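Uncharacterized protein NMB1681 (Neisseria meningitidis, PDB 3MW6) probably binds RNA as a FinO-like RNA chaperone of the ProQ/FinO family. Local coordinates at residues L71-H74 with C75-P78; K37-V40 with F41-K45. All coordinates share one frame; numbering follows the deposited sequence.

Contact 1 (L71-H74 with C75-P78); sequences LANH and CRRP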
loop_
_atom_site.group_PDB
_atom_site.type_symbol
_atom_site.label_atom_id
_atom_site.label_comp_id
_atom_site.label_asym_id
_atom_site.label_seq_id
_atom_site.Cartn_x
_atom_site.Cartn_y
_atom_site.Cartn_z
ATOM N N LEU A 71 -11.676 -6.430 1.755
ATOM C CA LEU A 71 -10.259 -6.193 1.635
ATOM C C LEU A 71 -9.923 -4.694 1.630
ATOM O O LEU A 71 -8.971 -4.273 2.306
ATOM C CB LEU A 71 -9.711 -6.885 0.393
ATOM C CG LEU A 71 -8.233 -6.578 0.198
ATOM C CD1 LEU A 71 -7.400 -7.094 1.412
ATOM C CD2 LEU A 71 -7.743 -7.160 -1.111
ATOM N N ALA A 72 -10.695 -3.888 0.893
ATOM C CA ALA A 72 -10.392 -2.455 0.796
ATOM C C ALA A 72 -10.673 -1.737 2.117
ATOM O O ALA A 72 -9.936 -0.829 2.501
ATOM C CB ALA A 72 -11.157 -1.773 -0.380
ATOM N N ASN A 73 -11.737 -2.146 2.805
ATOM C CA ASN A 73 -11.991 -1.695 4.174
ATOM C C ASN A 73 -10.813 -1.992 5.097
ATOM O O ASN A 73 -10.427 -1.177 5.939
ATOM C CB ASN A 73 -13.223 -2.395 4.746
ATOM C CG ASN A 73 -14.517 -1.685 4.399
ATOM O OD1 ASN A 73 -14.634 -0.474 4.578
ATOM N ND2 ASN A 73 -15.507 -2.441 3.927
ATOM N N HIS A 74 -10.250 -3.181 4.944
ATOM C CA HIS A 74 -9.176 -3.606 5.823
ATOM C C HIS A 74 -7.933 -2.751 5.590
ATOM O O HIS A 74 -7.311 -2.289 6.529
ATOM C CB HIS A 74 -8.869 -5.078 5.591
ATOM C CG HIS A 74 -7.642 -5.551 6.293
ATOM N ND1 HIS A 74 -7.673 -6.094 7.562
ATOM C CD2 HIS A 74 -6.347 -5.576 5.902
ATOM C CE1 HIS A 74 -6.449 -6.432 7.918
ATOM N NE2 HIS A 74 -5.627 -6.133 6.928
ATOM N N CYS A 75 -7.586 -2.513 4.335
ATOM C CA CYS A 75 -6.390 -1.732 4.028
ATOM C C CYS A 75 -6.502 -0.239 4.309
ATOM O O CYS A 75 -5.500 0.473 4.243
ATOM C CB CYS A 75 -5.944 -1.986 2.584
ATOM S SG CYS A 75 -5.432 -3.741 2.358
ATOM N N ARG A 76 -7.710 0.230 4.631
ATOM C CA ARG A 76 -7.942 1.645 4.940
ATOM C C ARG A 76 -7.787 1.910 6.427
ATOM O O ARG A 76 -7.615 3.056 6.848
ATOM C CB ARG A 76 -9.343 2.080 4.506
ATOM C CG ARG A 76 -9.395 2.730 3.143
ATOM C CD ARG A 76 -10.749 3.375 2.874
ATOM N NE ARG A 76 -11.503 2.644 1.866
ATOM C CZ ARG A 76 -12.509 1.823 2.145
ATOM N NH1 ARG A 76 -13.133 1.188 1.165
ATOM N NH2 ARG A 76 -12.894 1.644 3.404
ATOM N N ARG A 77 -7.865 0.849 7.225
ATOM C CA ARG A 77 -7.769 1.003 8.663
ATOM C C ARG A 77 -6.403 1.532 9.067
ATOM O O ARG A 77 -5.383 1.145 8.508
ATOM C CB ARG A 77 -8.094 -0.316 9.371
ATOM C CG ARG A 77 -9.498 -0.801 9.043
ATOM C CD ARG A 77 -9.830 -2.120 9.682
ATOM N NE ARG A 77 -9.747 -2.058 11.136
ATOM C CZ ARG A 77 -10.097 -3.052 11.948
ATOM N NH1 ARG A 77 -10.569 -4.193 11.442
ATOM N NH2 ARG A 77 -9.978 -2.907 13.266
ATOM N N PRO A 78 -6.393 2.459 10.027
ATOM C CA PRO A 78 -5.171 3.007 10.619
ATOM C C PRO A 78 -4.191 1.900 11.026
ATOM O O PRO A 78 -2.979 2.005 10.793
ATOM C CB PRO A 78 -5.691 3.750 11.856
ATOM C CG PRO A 78 -7.103 4.163 11.468
ATOM C CD PRO A 78 -7.622 3.029 10.616
#

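Contact 2 (K37-V40 with F41-K45); sequences KYDV and FKRFK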
loop_
_atom_site.group_PDB
_atom_site.type_symbol
_atom_site.label_atom_id
_atom_site.label_comp_id
_atom_site.label_asym_id
_atom_site.label_seq_id
_atom_site.Cartn_x
_atom_site.Cartn_y
_atom_site.Cartn_z
ATOM N N LYS A 37 -10.157 -16.902 10.220
ATOM C CA LYS A 37 -9.334 -17.957 9.644
ATOM C C LYS A 37 -7.876 -17.575 9.363
ATOM O O LYS A 37 -6.980 -18.404 9.502
ATOM C CB LYS A 37 -9.973 -18.487 8.361
ATOM C CG LYS A 37 -9.059 -19.434 7.607
ATOM C CD LYS A 37 -9.781 -20.115 6.466
ATOM C CE LYS A 37 -8.879 -21.132 5.794
ATOM N NZ LYS A 37 -9.655 -22.016 4.888
ATOM N N TYR A 38 -7.632 -16.332 8.961
ATOM C CA TYR A 38 -6.310 -15.958 8.459
ATOM C C TYR A 38 -5.556 -15.073 9.422
ATOM O O TYR A 38 -5.956 -13.942 9.661
ATOM C CB TYR A 38 -6.420 -15.249 7.098
ATOM C CG TYR A 38 -6.974 -16.134 6.024
ATOM C CD1 TYR A 38 -8.224 -15.891 5.482
ATOM C CD2 TYR A 38 -6.265 -17.248 5.576
ATOM C CE1 TYR A 38 -8.749 -16.715 4.500
ATOM C CE2 TYR A 38 -6.783 -18.078 4.595
ATOM C CZ TYR A 38 -8.025 -17.798 4.062
ATOM O OH TYR A 38 -8.563 -18.602 3.094
ATOM N N ASP A 39 -4.445 -15.579 9.946
ATOM C CA ASP A 39 -3.612 -14.795 10.845
ATOM C C ASP A 39 -3.040 -13.507 10.221
ATOM O O ASP A 39 -2.892 -12.507 10.917
ATOM C CB ASP A 39 -2.499 -15.657 11.447
ATOM C CG ASP A 39 -2.933 -16.344 12.733
ATOM O OD1 ASP A 39 -2.464 -15.924 13.817
ATOM O OD2 ASP A 39 -3.757 -17.288 12.664
ATOM N N VAL A 40 -2.710 -13.511 8.931
ATOM C CA VAL A 40 -2.187 -12.274 8.336
ATOM C C VAL A 40 -3.210 -11.145 8.443
ATOM O O VAL A 40 -2.848 -9.989 8.603
ATOM C CB VAL A 40 -1.732 -12.435 6.875
ATOM C CG1 VAL A 40 -0.558 -13.397 6.795
ATOM C CG2 VAL A 40 -2.892 -12.884 5.989
ATOM N N PHE A 41 -4.492 -11.478 8.377
ATOM C CA PHE A 41 -5.524 -10.469 8.592
ATOM C C PHE A 41 -5.738 -10.150 10.063
ATOM O O PHE A 41 -5.803 -8.993 10.440
ATOM C CB PHE A 41 -6.826 -10.878 7.917
ATOM C CG PHE A 41 -6.791 -10.695 6.428
ATOM C CD1 PHE A 41 -6.367 -11.721 5.595
ATOM C CD2 PHE A 41 -7.116 -9.473 5.865
ATOM C CE1 PHE A 41 -6.312 -11.541 4.217
ATOM C CE2 PHE A 41 -7.060 -9.286 4.479
ATOM C CZ PHE A 41 -6.658 -10.327 3.664
ATOM N N LYS A 42 -5.820 -11.172 10.901
ATOM C CA LYS A 42 -6.102 -10.958 12.314
ATOM C C LYS A 42 -5.006 -10.116 12.964
ATOM O O LYS A 42 -5.266 -9.309 13.859
ATOM C CB LYS A 42 -6.257 -12.319 13.026
ATOM C CG LYS A 42 -6.403 -12.248 14.540
ATOM C CD LYS A 42 -6.285 -13.651 15.194
ATOM C CE LYS A 42 -7.536 -14.521 14.997
ATOM N NZ LYS A 42 -7.414 -15.510 13.878
ATOM N N ARG A 43 -3.776 -10.294 12.494
ATOM C CA ARG A 43 -2.636 -9.582 13.066
ATOM C C ARG A 43 -2.158 -8.383 12.233
ATOM O O ARG A 43 -1.135 -7.785 12.535
ATOM C CB ARG A 43 -1.488 -10.558 13.327
ATOM C CG ARG A 43 -1.751 -11.474 14.507
ATOM C CD ARG A 43 -1.564 -12.932 14.141
ATOM N NE ARG A 43 -0.158 -13.286 13.956
ATOM C CZ ARG A 43 0.454 -14.274 14.597
ATOM N NH1 ARG A 43 -0.221 -15.015 15.468
ATOM N NH2 ARG A 43 1.738 -14.524 14.361
ATOM N N PHE A 44 -2.909 -8.029 11.190
ATOM C CA PHE A 44 -2.586 -6.859 10.368
ATOM C C PHE A 44 -1.135 -6.851 9.928
ATOM O O PHE A 44 -0.388 -5.916 10.221
ATOM C CB PHE A 44 -2.926 -5.550 11.113
ATOM C CG PHE A 44 -4.396 -5.264 11.182
ATOM C CD1 PHE A 44 -5.189 -5.869 12.142
ATOM C CD2 PHE A 44 -4.992 -4.409 10.263
ATOM C CE1 PHE A 44 -6.557 -5.626 12.194
ATOM C CE2 PHE A 44 -6.355 -4.150 10.311
ATOM C CZ PHE A 44 -7.140 -4.766 11.280
ATOM N N LYS A 45 -0.724 -7.894 9.224
ATOM C CA LYS A 45 0.601 -7.882 8.633
ATOM C C LYS A 45 0.482 -7.300 7.238
ATOM O O LYS A 45 -0.557 -7.426 6.598
ATOM C CB LYS A 45 1.159 -9.295 8.553
ATOM C CG LYS A 45 1.344 -9.967 9.913
ATOM C CD LYS A 45 1.836 -11.382 9.734
ATOM C CE LYS A 45 2.648 -11.858 10.915
ATOM N NZ LYS A 45 3.215 -13.219 10.652
HETATM O O HOH W 1 -3.162 -7.512 7.353
#

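Contact 1 (L71-H74 with C75-P78)
Arg76 folds back over the last turn of its helix to meet Asn73. Its NH2 gives a hydrogen bond of 3.0 Å to Asn73 OD1; the oxygen lies at the edge of the guanidinium, near its plane, but the nitrogen stands above the plane of the amide carbonyl, and the two flat groups are almost perpendicular (89°). A bend in the arginine chain at chi3 (-110°) swings the guanidinium back along the helix, and Ala72 O sits 3.7 Å above the centre of one face. On another side of the same turn, Leu71 CD1 lies 4.0 Å from Cys75 SG, and that sulfur is at the edge of the His74 ring, 5.2 Å from its centroid. The backbone loses its regularity here: Cys75 N still bonds Leu71 O at 3.0 Å, whereas Arg77 N reaches back only three residues, to His74 O at 3.3 Å. Arg77, its CG against Asn73 O, is also at the N-cap position of helix 78-86. The contact therefore forms the joint between helices 64-76 and 78-86. Leu71 packs on helix 51-58, His74 ND1 is hydrogen-bonded to Tyr35 of helix 23-37, and Arg76 touches Asn111 of the second subunit.

Contact 2 (K37-V40 with F41-K45)
With CG anti to its carbonyl carbon (chi1 -76°), Phe41 presents the edge of its ring to Tyr38 CB, 3.8 Å from Phe41 CD1, on the buried side of the turn; Val40 CG2 approaches Phe41 CD1 obliquely at 3.7 Å. On another side, Asp39 has a chi1 of -89° that turns its carboxylate toward Arg43. In one of the two modelled conformers of Arg43, bends at chi2 and chi3 curl the chain back alongside the helix, and Arg43 NH1 forms a salt bridge of 2.9 Å with Asp39 OD1; for the other conformer the pairing is doubtful. Lys42 NZ remains 4.2 Å from Asp39 OD2, beyond a salt bridge, and is hydrogen-bonded instead to Tyr35 O, at the end of the preceding helix. Tyr38 is the N-cap residue of the short helix 39-42, and its carbonyl receives Lys42 N at 3.0 Å from Tyr38 O. A Schellman motif closes the other end: Phe44, with positive phi, is the C-prime residue, Lys45 N bonds Val40 O at 3.0 Å and Phe44 N bonds Phe41 O. A water donates to both Val40 O and Lys45 O, so the Val40 carbonyl is gripped twice as the chain turns out of the helix. Phe41 packs against helices 23-37 and 51-58, and Tyr38 also lies on the latter. The extended Lys45 chain carries NZ to Asn95 OD1 and forms a cation-pi contact with Phe91 of strand 89-91.

Contact 2 comes first along the chain, on the short helix 39-42, and contact 1 follows at the end of helix 64-76; their centres are about 13 Å apart. Helix 51-58 lies between them in sequence and packs on both. The two meet directly: the His74 ring stacks on Phe44, with His74 CE1 3.3 Å from Phe44 CE2, and is edge-to-face with Phe41, while Leu71 CD1 reaches Phe41 CE2 at 3.8 Å. Arg77 NH1 lies by Phe44 CZ. Two helix ends are thus joined through an aromatic cluster to which Tyr35 and Tyr80 also belong, drawing helices 23-37 and 78-86 together within the ProQ/FinO family region.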